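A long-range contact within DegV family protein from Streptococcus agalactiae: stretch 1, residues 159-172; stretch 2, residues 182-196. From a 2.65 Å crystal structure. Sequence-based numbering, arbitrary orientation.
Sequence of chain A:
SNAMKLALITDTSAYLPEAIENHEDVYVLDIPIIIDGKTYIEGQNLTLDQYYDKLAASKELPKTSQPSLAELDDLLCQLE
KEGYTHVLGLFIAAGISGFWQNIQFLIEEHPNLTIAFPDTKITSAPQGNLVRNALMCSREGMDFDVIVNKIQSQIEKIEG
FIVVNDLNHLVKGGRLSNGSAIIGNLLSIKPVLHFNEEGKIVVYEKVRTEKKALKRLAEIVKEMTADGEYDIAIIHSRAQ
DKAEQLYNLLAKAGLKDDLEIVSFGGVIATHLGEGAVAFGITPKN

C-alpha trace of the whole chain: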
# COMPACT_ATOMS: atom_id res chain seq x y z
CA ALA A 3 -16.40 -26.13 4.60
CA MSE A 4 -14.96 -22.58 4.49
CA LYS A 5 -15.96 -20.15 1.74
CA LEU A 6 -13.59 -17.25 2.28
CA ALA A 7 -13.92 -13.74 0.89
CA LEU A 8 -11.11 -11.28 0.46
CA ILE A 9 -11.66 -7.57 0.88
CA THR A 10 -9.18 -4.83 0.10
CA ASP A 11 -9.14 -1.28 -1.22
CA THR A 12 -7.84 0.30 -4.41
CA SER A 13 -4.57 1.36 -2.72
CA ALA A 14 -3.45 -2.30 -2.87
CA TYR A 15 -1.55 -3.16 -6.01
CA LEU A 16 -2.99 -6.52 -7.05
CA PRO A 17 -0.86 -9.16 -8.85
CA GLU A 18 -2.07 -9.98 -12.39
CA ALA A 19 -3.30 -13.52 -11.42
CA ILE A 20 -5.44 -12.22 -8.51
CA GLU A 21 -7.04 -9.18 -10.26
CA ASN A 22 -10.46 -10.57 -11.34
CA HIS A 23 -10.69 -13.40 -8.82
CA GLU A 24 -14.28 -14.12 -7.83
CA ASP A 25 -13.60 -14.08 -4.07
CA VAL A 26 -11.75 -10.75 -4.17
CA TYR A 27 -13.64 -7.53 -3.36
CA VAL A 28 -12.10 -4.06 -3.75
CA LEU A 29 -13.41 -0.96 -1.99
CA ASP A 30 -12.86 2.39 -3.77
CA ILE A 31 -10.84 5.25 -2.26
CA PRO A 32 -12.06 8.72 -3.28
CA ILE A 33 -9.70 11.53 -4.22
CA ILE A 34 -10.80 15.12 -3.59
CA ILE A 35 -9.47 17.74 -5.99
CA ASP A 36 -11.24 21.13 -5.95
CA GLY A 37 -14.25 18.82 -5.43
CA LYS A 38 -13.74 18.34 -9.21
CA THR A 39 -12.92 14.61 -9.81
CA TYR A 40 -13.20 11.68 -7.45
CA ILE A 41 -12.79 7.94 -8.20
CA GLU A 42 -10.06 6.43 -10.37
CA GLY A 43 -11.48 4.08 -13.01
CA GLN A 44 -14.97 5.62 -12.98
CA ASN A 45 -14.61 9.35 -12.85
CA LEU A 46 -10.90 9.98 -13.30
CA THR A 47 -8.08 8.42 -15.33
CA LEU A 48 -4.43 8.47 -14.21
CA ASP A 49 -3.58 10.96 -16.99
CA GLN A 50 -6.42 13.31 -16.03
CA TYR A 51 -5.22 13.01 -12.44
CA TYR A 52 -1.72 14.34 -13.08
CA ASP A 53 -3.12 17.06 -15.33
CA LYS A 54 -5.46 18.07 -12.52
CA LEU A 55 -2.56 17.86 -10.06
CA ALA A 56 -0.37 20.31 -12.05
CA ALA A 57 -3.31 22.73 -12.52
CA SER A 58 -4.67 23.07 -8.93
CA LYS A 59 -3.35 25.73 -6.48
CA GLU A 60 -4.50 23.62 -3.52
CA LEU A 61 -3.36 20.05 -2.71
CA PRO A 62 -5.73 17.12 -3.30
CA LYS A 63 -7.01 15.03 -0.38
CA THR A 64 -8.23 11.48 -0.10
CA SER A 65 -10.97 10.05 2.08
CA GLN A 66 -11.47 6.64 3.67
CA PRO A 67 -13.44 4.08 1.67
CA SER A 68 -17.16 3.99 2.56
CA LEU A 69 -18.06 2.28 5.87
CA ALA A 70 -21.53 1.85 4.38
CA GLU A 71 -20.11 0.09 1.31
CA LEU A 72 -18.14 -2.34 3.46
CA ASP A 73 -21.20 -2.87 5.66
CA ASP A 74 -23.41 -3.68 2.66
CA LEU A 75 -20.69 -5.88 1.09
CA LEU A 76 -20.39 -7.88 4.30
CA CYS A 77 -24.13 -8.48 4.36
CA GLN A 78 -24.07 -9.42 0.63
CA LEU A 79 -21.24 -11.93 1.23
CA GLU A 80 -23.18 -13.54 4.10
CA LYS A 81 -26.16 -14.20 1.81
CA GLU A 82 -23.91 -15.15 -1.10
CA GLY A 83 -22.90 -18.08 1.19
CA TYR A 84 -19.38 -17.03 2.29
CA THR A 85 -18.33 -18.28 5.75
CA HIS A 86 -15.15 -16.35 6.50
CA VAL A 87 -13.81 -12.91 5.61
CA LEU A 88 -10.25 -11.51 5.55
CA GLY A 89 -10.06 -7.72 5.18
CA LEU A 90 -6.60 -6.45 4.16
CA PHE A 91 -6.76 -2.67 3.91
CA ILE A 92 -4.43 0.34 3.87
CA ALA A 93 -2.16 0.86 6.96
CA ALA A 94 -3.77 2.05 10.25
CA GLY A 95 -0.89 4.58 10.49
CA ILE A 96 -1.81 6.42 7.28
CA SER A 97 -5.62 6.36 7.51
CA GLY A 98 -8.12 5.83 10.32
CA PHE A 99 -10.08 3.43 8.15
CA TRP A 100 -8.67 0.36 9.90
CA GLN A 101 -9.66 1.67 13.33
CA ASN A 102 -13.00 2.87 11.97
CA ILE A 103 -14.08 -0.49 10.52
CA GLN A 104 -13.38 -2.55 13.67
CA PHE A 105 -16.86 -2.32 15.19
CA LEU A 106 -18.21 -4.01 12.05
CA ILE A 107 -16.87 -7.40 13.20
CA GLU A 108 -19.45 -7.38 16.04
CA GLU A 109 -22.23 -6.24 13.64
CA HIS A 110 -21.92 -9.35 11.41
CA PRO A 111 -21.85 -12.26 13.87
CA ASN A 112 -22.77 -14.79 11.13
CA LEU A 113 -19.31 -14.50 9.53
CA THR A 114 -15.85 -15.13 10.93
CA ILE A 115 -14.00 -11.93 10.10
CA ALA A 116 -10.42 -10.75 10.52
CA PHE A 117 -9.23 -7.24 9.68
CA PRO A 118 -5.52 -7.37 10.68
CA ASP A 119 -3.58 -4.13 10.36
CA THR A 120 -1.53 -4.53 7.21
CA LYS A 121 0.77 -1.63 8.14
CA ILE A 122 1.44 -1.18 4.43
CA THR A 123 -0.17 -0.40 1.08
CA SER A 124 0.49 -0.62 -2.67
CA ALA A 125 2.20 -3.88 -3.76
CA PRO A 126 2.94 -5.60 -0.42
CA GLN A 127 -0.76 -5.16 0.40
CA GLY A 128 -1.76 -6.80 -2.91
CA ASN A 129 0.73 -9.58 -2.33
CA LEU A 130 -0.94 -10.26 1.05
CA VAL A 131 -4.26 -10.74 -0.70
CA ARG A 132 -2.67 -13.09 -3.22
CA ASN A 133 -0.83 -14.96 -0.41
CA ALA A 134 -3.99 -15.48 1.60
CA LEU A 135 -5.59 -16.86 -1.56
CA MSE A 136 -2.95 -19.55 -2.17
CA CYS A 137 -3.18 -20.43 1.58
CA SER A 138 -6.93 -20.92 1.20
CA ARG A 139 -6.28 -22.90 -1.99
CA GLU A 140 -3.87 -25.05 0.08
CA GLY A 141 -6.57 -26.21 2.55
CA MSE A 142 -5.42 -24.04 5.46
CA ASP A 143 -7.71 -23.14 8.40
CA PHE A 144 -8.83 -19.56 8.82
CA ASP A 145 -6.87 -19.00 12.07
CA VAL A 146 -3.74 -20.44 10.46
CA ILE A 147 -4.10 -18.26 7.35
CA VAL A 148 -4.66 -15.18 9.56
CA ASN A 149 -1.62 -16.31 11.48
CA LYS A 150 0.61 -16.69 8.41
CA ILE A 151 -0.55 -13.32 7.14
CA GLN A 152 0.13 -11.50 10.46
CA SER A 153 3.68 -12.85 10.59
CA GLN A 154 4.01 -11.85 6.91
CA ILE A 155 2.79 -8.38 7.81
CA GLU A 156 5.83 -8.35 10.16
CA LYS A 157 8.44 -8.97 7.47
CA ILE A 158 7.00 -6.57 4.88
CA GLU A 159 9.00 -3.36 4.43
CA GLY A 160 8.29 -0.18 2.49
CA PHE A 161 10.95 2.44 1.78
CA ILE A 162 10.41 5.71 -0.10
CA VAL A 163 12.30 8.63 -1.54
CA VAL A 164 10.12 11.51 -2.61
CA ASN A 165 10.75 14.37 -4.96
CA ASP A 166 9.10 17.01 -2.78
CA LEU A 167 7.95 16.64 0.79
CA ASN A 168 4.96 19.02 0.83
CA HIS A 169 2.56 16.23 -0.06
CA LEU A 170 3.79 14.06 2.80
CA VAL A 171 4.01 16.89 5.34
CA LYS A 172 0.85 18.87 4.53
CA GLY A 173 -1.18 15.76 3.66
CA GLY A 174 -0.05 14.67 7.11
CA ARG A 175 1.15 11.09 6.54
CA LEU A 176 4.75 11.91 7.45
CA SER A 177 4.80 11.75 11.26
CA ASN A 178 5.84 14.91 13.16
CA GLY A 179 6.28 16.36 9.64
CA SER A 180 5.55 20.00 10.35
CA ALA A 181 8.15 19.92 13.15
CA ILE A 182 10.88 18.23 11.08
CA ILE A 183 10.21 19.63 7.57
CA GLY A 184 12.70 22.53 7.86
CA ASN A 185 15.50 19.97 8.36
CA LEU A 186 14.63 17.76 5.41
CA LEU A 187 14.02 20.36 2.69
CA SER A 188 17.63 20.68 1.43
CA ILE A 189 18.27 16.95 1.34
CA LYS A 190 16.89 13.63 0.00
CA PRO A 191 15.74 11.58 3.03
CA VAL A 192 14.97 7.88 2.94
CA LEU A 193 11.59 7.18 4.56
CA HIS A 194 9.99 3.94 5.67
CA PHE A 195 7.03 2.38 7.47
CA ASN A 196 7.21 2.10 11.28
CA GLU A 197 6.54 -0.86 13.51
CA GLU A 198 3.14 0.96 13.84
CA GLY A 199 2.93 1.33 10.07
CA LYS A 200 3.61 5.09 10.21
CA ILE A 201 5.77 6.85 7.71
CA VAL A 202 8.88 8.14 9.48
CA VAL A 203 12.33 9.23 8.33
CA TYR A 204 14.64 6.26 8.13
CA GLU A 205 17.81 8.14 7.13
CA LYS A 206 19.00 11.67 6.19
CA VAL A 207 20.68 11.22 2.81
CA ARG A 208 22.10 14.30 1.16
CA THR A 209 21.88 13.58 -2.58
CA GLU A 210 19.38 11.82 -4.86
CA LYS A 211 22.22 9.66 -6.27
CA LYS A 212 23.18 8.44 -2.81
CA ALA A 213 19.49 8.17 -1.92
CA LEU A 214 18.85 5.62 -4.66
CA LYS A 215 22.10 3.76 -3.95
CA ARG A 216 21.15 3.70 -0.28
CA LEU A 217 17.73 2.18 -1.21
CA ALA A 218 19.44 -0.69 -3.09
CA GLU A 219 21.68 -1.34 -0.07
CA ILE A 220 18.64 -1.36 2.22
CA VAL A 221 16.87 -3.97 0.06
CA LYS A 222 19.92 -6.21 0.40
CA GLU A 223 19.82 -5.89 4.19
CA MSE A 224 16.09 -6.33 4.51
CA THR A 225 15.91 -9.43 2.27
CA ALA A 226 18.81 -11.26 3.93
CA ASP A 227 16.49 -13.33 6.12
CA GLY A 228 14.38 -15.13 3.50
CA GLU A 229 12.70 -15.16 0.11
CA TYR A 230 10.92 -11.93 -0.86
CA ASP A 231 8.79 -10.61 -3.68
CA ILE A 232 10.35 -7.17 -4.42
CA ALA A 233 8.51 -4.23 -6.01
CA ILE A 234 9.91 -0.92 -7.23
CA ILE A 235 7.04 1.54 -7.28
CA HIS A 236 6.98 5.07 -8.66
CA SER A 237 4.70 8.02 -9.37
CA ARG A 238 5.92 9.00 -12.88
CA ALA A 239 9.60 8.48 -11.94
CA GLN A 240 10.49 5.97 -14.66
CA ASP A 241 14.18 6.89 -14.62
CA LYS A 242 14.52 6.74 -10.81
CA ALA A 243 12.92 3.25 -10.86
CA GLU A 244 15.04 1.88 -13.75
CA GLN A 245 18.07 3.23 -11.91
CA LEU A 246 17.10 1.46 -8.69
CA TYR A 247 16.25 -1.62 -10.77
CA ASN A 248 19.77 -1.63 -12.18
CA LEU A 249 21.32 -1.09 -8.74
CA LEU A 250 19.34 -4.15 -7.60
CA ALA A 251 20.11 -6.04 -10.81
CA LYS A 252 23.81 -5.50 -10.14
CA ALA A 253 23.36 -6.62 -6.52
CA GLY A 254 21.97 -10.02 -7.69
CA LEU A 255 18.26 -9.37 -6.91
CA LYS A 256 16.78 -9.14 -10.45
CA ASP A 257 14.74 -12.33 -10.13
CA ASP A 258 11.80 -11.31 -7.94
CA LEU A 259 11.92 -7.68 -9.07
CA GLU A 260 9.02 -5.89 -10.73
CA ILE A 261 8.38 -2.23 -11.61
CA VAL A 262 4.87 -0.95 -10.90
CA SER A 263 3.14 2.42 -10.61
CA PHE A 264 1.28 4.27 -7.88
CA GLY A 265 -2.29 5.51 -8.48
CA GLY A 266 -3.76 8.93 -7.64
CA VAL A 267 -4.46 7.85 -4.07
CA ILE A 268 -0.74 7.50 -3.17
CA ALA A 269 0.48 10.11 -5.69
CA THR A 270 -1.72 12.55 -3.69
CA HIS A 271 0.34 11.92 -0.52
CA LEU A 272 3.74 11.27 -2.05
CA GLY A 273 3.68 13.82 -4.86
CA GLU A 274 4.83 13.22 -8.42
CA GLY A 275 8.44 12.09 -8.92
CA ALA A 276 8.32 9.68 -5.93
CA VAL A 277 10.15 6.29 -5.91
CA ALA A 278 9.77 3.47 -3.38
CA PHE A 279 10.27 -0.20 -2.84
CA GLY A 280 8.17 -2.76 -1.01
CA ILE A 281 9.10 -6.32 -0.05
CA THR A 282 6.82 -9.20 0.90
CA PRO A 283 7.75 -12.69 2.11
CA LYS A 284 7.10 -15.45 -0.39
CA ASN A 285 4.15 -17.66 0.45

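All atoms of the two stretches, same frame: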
# COMPACT_ATOMS: atom_id res chain seq x y z
N GLU A 159 8.29 -4.60 4.24
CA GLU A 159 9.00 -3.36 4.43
C GLU A 159 8.63 -2.46 3.28
O GLU A 159 8.38 -2.94 2.17
CB GLU A 159 10.52 -3.60 4.37
CG GLU A 159 11.09 -4.55 5.44
CD GLU A 159 11.03 -3.99 6.88
OE1 GLU A 159 11.09 -2.74 7.08
OE2 GLU A 159 10.94 -4.82 7.81
N GLY A 160 8.60 -1.15 3.53
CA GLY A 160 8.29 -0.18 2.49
C GLY A 160 9.14 1.05 2.68
O GLY A 160 8.99 1.76 3.67
N PHE A 161 10.04 1.30 1.74
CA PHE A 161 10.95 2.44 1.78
C PHE A 161 10.69 3.39 0.62
O PHE A 161 10.36 2.95 -0.47
CB PHE A 161 12.40 1.94 1.78
CG PHE A 161 12.85 1.38 3.11
CD1 PHE A 161 13.77 2.09 3.91
CD2 PHE A 161 12.36 0.17 3.58
CE1 PHE A 161 14.18 1.59 5.15
CE2 PHE A 161 12.78 -0.34 4.82
CZ PHE A 161 13.69 0.38 5.61
N ILE A 162 10.82 4.69 0.86
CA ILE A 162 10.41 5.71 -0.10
C ILE A 162 11.39 6.86 -0.17
O ILE A 162 11.96 7.27 0.83
CB ILE A 162 9.03 6.36 0.28
CG1 ILE A 162 8.08 5.36 0.94
CG2 ILE A 162 8.39 7.05 -0.94
CD1 ILE A 162 7.13 6.01 1.95
N VAL A 163 11.58 7.39 -1.37
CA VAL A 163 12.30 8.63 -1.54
C VAL A 163 11.44 9.50 -2.42
O VAL A 163 11.11 9.12 -3.54
CB VAL A 163 13.69 8.44 -2.16
CG1 VAL A 163 14.29 9.80 -2.60
CG2 VAL A 163 14.61 7.72 -1.19
N VAL A 164 11.06 10.66 -1.90
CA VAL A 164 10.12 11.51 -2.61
C VAL A 164 10.85 12.65 -3.32
O VAL A 164 12.01 12.97 -3.01
CB VAL A 164 8.96 12.01 -1.69
CG1 VAL A 164 8.24 10.83 -1.07
CG2 VAL A 164 9.46 12.97 -0.63
N ASN A 165 10.16 13.25 -4.28
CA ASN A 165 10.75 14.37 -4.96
C ASN A 165 10.57 15.65 -4.15
O ASN A 165 11.52 16.42 -3.96
CB ASN A 165 10.20 14.50 -6.36
CG ASN A 165 11.05 15.38 -7.20
OD1 ASN A 165 10.56 16.30 -7.85
ND2 ASN A 165 12.37 15.14 -7.17
N ASP A 166 9.35 15.87 -3.66
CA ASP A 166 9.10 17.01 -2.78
C ASP A 166 8.17 16.63 -1.63
O ASP A 166 7.16 15.94 -1.81
CB ASP A 166 8.59 18.23 -3.57
CG ASP A 166 7.09 18.20 -3.81
OD1 ASP A 166 6.59 17.15 -4.27
OD2 ASP A 166 6.42 19.24 -3.53
N LEU A 167 8.53 17.11 -0.45
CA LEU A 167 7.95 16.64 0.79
C LEU A 167 6.62 17.28 1.19
O LEU A 167 6.00 16.84 2.15
CB LEU A 167 8.97 16.81 1.91
CG LEU A 167 10.19 15.89 1.92
CD1 LEU A 167 11.42 16.68 2.32
CD2 LEU A 167 9.96 14.72 2.85
N ASN A 168 6.20 18.32 0.48
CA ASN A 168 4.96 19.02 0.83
C ASN A 168 3.77 18.09 0.94
O ASN A 168 3.02 18.15 1.91
CB ASN A 168 4.68 20.12 -0.19
CG ASN A 168 5.87 20.99 -0.40
OD1 ASN A 168 6.19 21.84 0.45
ND2 ASN A 168 6.58 20.78 -1.52
N HIS A 169 3.62 17.22 -0.06
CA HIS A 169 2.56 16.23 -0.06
C HIS A 169 2.55 15.42 1.22
O HIS A 169 1.52 15.34 1.89
CB HIS A 169 2.70 15.31 -1.26
CG HIS A 169 2.50 16.00 -2.57
ND1 HIS A 169 1.36 15.83 -3.32
CD2 HIS A 169 3.29 16.85 -3.25
CE1 HIS A 169 1.46 16.56 -4.43
NE2 HIS A 169 2.62 17.18 -4.41
N LEU A 170 3.69 14.84 1.57
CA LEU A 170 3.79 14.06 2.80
C LEU A 170 3.58 14.83 4.09
O LEU A 170 2.96 14.31 5.02
CB LEU A 170 5.09 13.29 2.85
CG LEU A 170 5.01 11.87 2.27
CD1 LEU A 170 6.35 11.19 2.38
CD2 LEU A 170 3.93 11.05 2.96
N VAL A 171 4.07 16.06 4.14
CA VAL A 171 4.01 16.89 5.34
C VAL A 171 2.61 17.48 5.51
O VAL A 171 1.98 17.30 6.56
CB VAL A 171 5.07 18.02 5.30
CG1 VAL A 171 4.90 19.03 6.45
CG2 VAL A 171 6.50 17.42 5.27
N LYS A 172 2.13 18.18 4.48
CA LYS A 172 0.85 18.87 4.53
C LYS A 172 -0.35 17.92 4.47
O LYS A 172 -1.37 18.13 5.15
CB LYS A 172 0.77 19.98 3.48
CG LYS A 172 1.28 21.30 4.04
CD LYS A 172 1.26 22.45 3.04
CE LYS A 172 2.59 22.54 2.29
NZ LYS A 172 2.87 23.93 1.78
N ILE A 182 9.60 18.65 11.66
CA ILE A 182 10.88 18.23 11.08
C ILE A 182 11.13 18.68 9.63
O ILE A 182 12.22 18.47 9.10
CB ILE A 182 11.09 16.69 11.20
CG1 ILE A 182 9.95 15.92 10.52
CG2 ILE A 182 11.24 16.27 12.66
CD1 ILE A 182 10.18 14.43 10.40
N ILE A 183 10.13 19.29 9.00
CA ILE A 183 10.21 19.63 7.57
C ILE A 183 11.38 20.56 7.22
O ILE A 183 12.10 20.32 6.24
CB ILE A 183 8.85 20.15 6.99
CG1 ILE A 183 8.98 20.46 5.49
CG2 ILE A 183 8.31 21.33 7.80
CD1 ILE A 183 7.69 21.06 4.84
N GLY A 184 11.59 21.59 8.04
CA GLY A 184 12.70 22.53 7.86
C GLY A 184 14.07 21.88 7.75
O GLY A 184 14.96 22.42 7.10
N ASN A 185 14.24 20.72 8.39
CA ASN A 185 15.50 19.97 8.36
C ASN A 185 15.68 19.06 7.15
O ASN A 185 16.80 18.69 6.81
CB ASN A 185 15.63 19.14 9.63
CG ASN A 185 15.84 19.99 10.86
OD1 ASN A 185 16.39 21.10 10.78
ND2 ASN A 185 15.41 19.48 12.01
N LEU A 186 14.57 18.71 6.50
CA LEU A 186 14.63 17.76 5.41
C LEU A 186 14.57 18.41 4.03
O LEU A 186 14.84 17.75 3.03
CB LEU A 186 13.51 16.73 5.55
CG LEU A 186 13.33 16.13 6.95
CD1 LEU A 186 12.05 15.35 7.02
CD2 LEU A 186 14.52 15.27 7.34
N LEU A 187 14.24 19.69 3.99
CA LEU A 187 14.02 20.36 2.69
C LEU A 187 15.21 20.39 1.73
O LEU A 187 15.04 20.21 0.53
CB LEU A 187 13.38 21.74 2.88
CG LEU A 187 11.85 21.72 3.03
CD1 LEU A 187 11.28 23.13 3.18
CD2 LEU A 187 11.13 20.95 1.89
N SER A 188 16.42 20.59 2.26
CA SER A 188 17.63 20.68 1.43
C SER A 188 18.23 19.35 1.03
O SER A 188 19.25 19.31 0.34
CB SER A 188 18.69 21.48 2.15
OG SER A 188 18.48 22.86 1.91
N ILE A 189 17.63 18.26 1.48
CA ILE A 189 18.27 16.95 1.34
C ILE A 189 17.28 15.93 0.75
O ILE A 189 16.14 16.27 0.45
CB ILE A 189 18.89 16.49 2.70
CG1 ILE A 189 17.80 16.33 3.76
CG2 ILE A 189 19.97 17.47 3.19
CD1 ILE A 189 18.13 15.27 4.80
N LYS A 190 17.73 14.69 0.57
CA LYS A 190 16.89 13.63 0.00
C LYS A 190 16.77 12.48 0.99
O LYS A 190 17.50 11.48 0.89
CB LYS A 190 17.44 13.16 -1.35
CG LYS A 190 17.03 14.02 -2.55
CD LYS A 190 15.62 13.64 -3.05
CE LYS A 190 15.14 14.48 -4.24
NZ LYS A 190 15.44 15.95 -4.18
N PRO A 191 15.86 12.60 1.99
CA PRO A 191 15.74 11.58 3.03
C PRO A 191 15.13 10.29 2.53
O PRO A 191 14.30 10.29 1.62
CB PRO A 191 14.79 12.23 4.02
CG PRO A 191 13.96 13.16 3.18
CD PRO A 191 14.91 13.72 2.19
N VAL A 192 15.58 9.19 3.13
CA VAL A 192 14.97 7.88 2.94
C VAL A 192 13.93 7.70 4.06
O VAL A 192 14.23 7.88 5.25
CB VAL A 192 16.02 6.74 3.01
CG1 VAL A 192 15.39 5.40 2.68
CG2 VAL A 192 17.17 7.00 2.07
N LEU A 193 12.72 7.36 3.64
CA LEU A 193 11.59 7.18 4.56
C LEU A 193 11.16 5.74 4.53
O LEU A 193 11.43 5.03 3.56
CB LEU A 193 10.42 8.06 4.13
CG LEU A 193 10.77 9.53 3.89
CD1 LEU A 193 9.72 10.22 3.06
CD2 LEU A 193 10.98 10.25 5.20
N HIS A 194 10.52 5.29 5.60
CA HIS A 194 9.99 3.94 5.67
C HIS A 194 8.76 3.83 6.55
O HIS A 194 8.38 4.80 7.21
CB HIS A 194 11.09 2.97 6.10
CG HIS A 194 11.37 2.94 7.57
ND1 HIS A 194 11.39 4.08 8.35
CD2 HIS A 194 11.67 1.91 8.40
CE1 HIS A 194 11.68 3.75 9.60
NE2 HIS A 194 11.85 2.44 9.65
N PHE A 195 8.13 2.67 6.54
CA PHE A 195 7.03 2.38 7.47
C PHE A 195 7.51 1.85 8.82
O PHE A 195 8.29 0.90 8.89
CB PHE A 195 6.06 1.39 6.85
CG PHE A 195 5.07 2.02 5.91
CD1 PHE A 195 3.73 2.13 6.27
CD2 PHE A 195 5.47 2.48 4.66
CE1 PHE A 195 2.79 2.69 5.41
CE2 PHE A 195 4.54 3.06 3.78
CZ PHE A 195 3.19 3.16 4.17
N ASN A 196 7.02 2.49 9.88
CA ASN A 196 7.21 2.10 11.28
C ASN A 196 6.83 0.67 11.66
O ASN A 196 6.23 -0.08 10.88
CB ASN A 196 6.31 2.98 12.13
CG ASN A 196 7.08 3.95 12.95
OD1 ASN A 196 8.30 3.92 12.99
ND2 ASN A 196 6.36 4.83 13.63
O HOH W 1 12.11 11.63 0.72

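Two kinds of contact join these stretches: apolar packing beside the helices, then an antiparallel strand pair, together burying 939 Å². The first residue of stretch 2 to touch stretch 1 is Ile183, its CA-to-CB bond toward stretch 1 and its side chain extended (chi1 t, chi2 t), so that Ile183 CD1 meets Val171 CG1 at 3.8 Å. Gly184 and Asn185 take no part. At Leu186 a type I turn running to Ile189 redirects the chain, and Leu167 fills the ground beside it: Leu167 CD1 lies 3.8 Å from Leu186 CB and 4.3 Å from Leu187 CD2, and Leu167 CD2 is 4.3 Å from Pro191 CG. A branched leucine suits a place where one residue must touch several neighbours.

Lys190 contributes its aliphatic length, with Lys190 CD 3.7 Å from Val164 O and 4.1 Å from Val163 CG1. Just before the strand, Pro191 is linked to stretch 1 through a water, which accepts from Val164 N (3.0 Å) and donates to Pro191 O (2.7 Å).

The strand begins at Val192, and direct backbone pairing at Leu193. Val192 CG1 sits at the edge of the Phe161 ring, 3.9 Å from Phe161 CD1. Leu193 and Ile162 form a hydrogen-bonded pair, Ile162 N to Leu193 O at 2.8 Å and Leu193 N to Ile162 O at 2.9 Å; their side chains share one sheet face, where Leu193 CD1 also packs on Leu170 CD1 at 3.6 Å, tying strand to helix. His194 and Phe161 occupy the other face as a non-hydrogen-bonded pair. His194 CB lies over one face of the Phe161 ring, 3.5 Å from Phe161 CE1, and chi1 p sets the direction of the imidazole, whose ring is oblique to that of Phe161.

Phe195 N closes the ladder on Gly160 O at 3.1 Å. Glycine suits the site: an ideal CB on Gly160 would lie only 3.4 Å from Phe195 CD2, a tight fit.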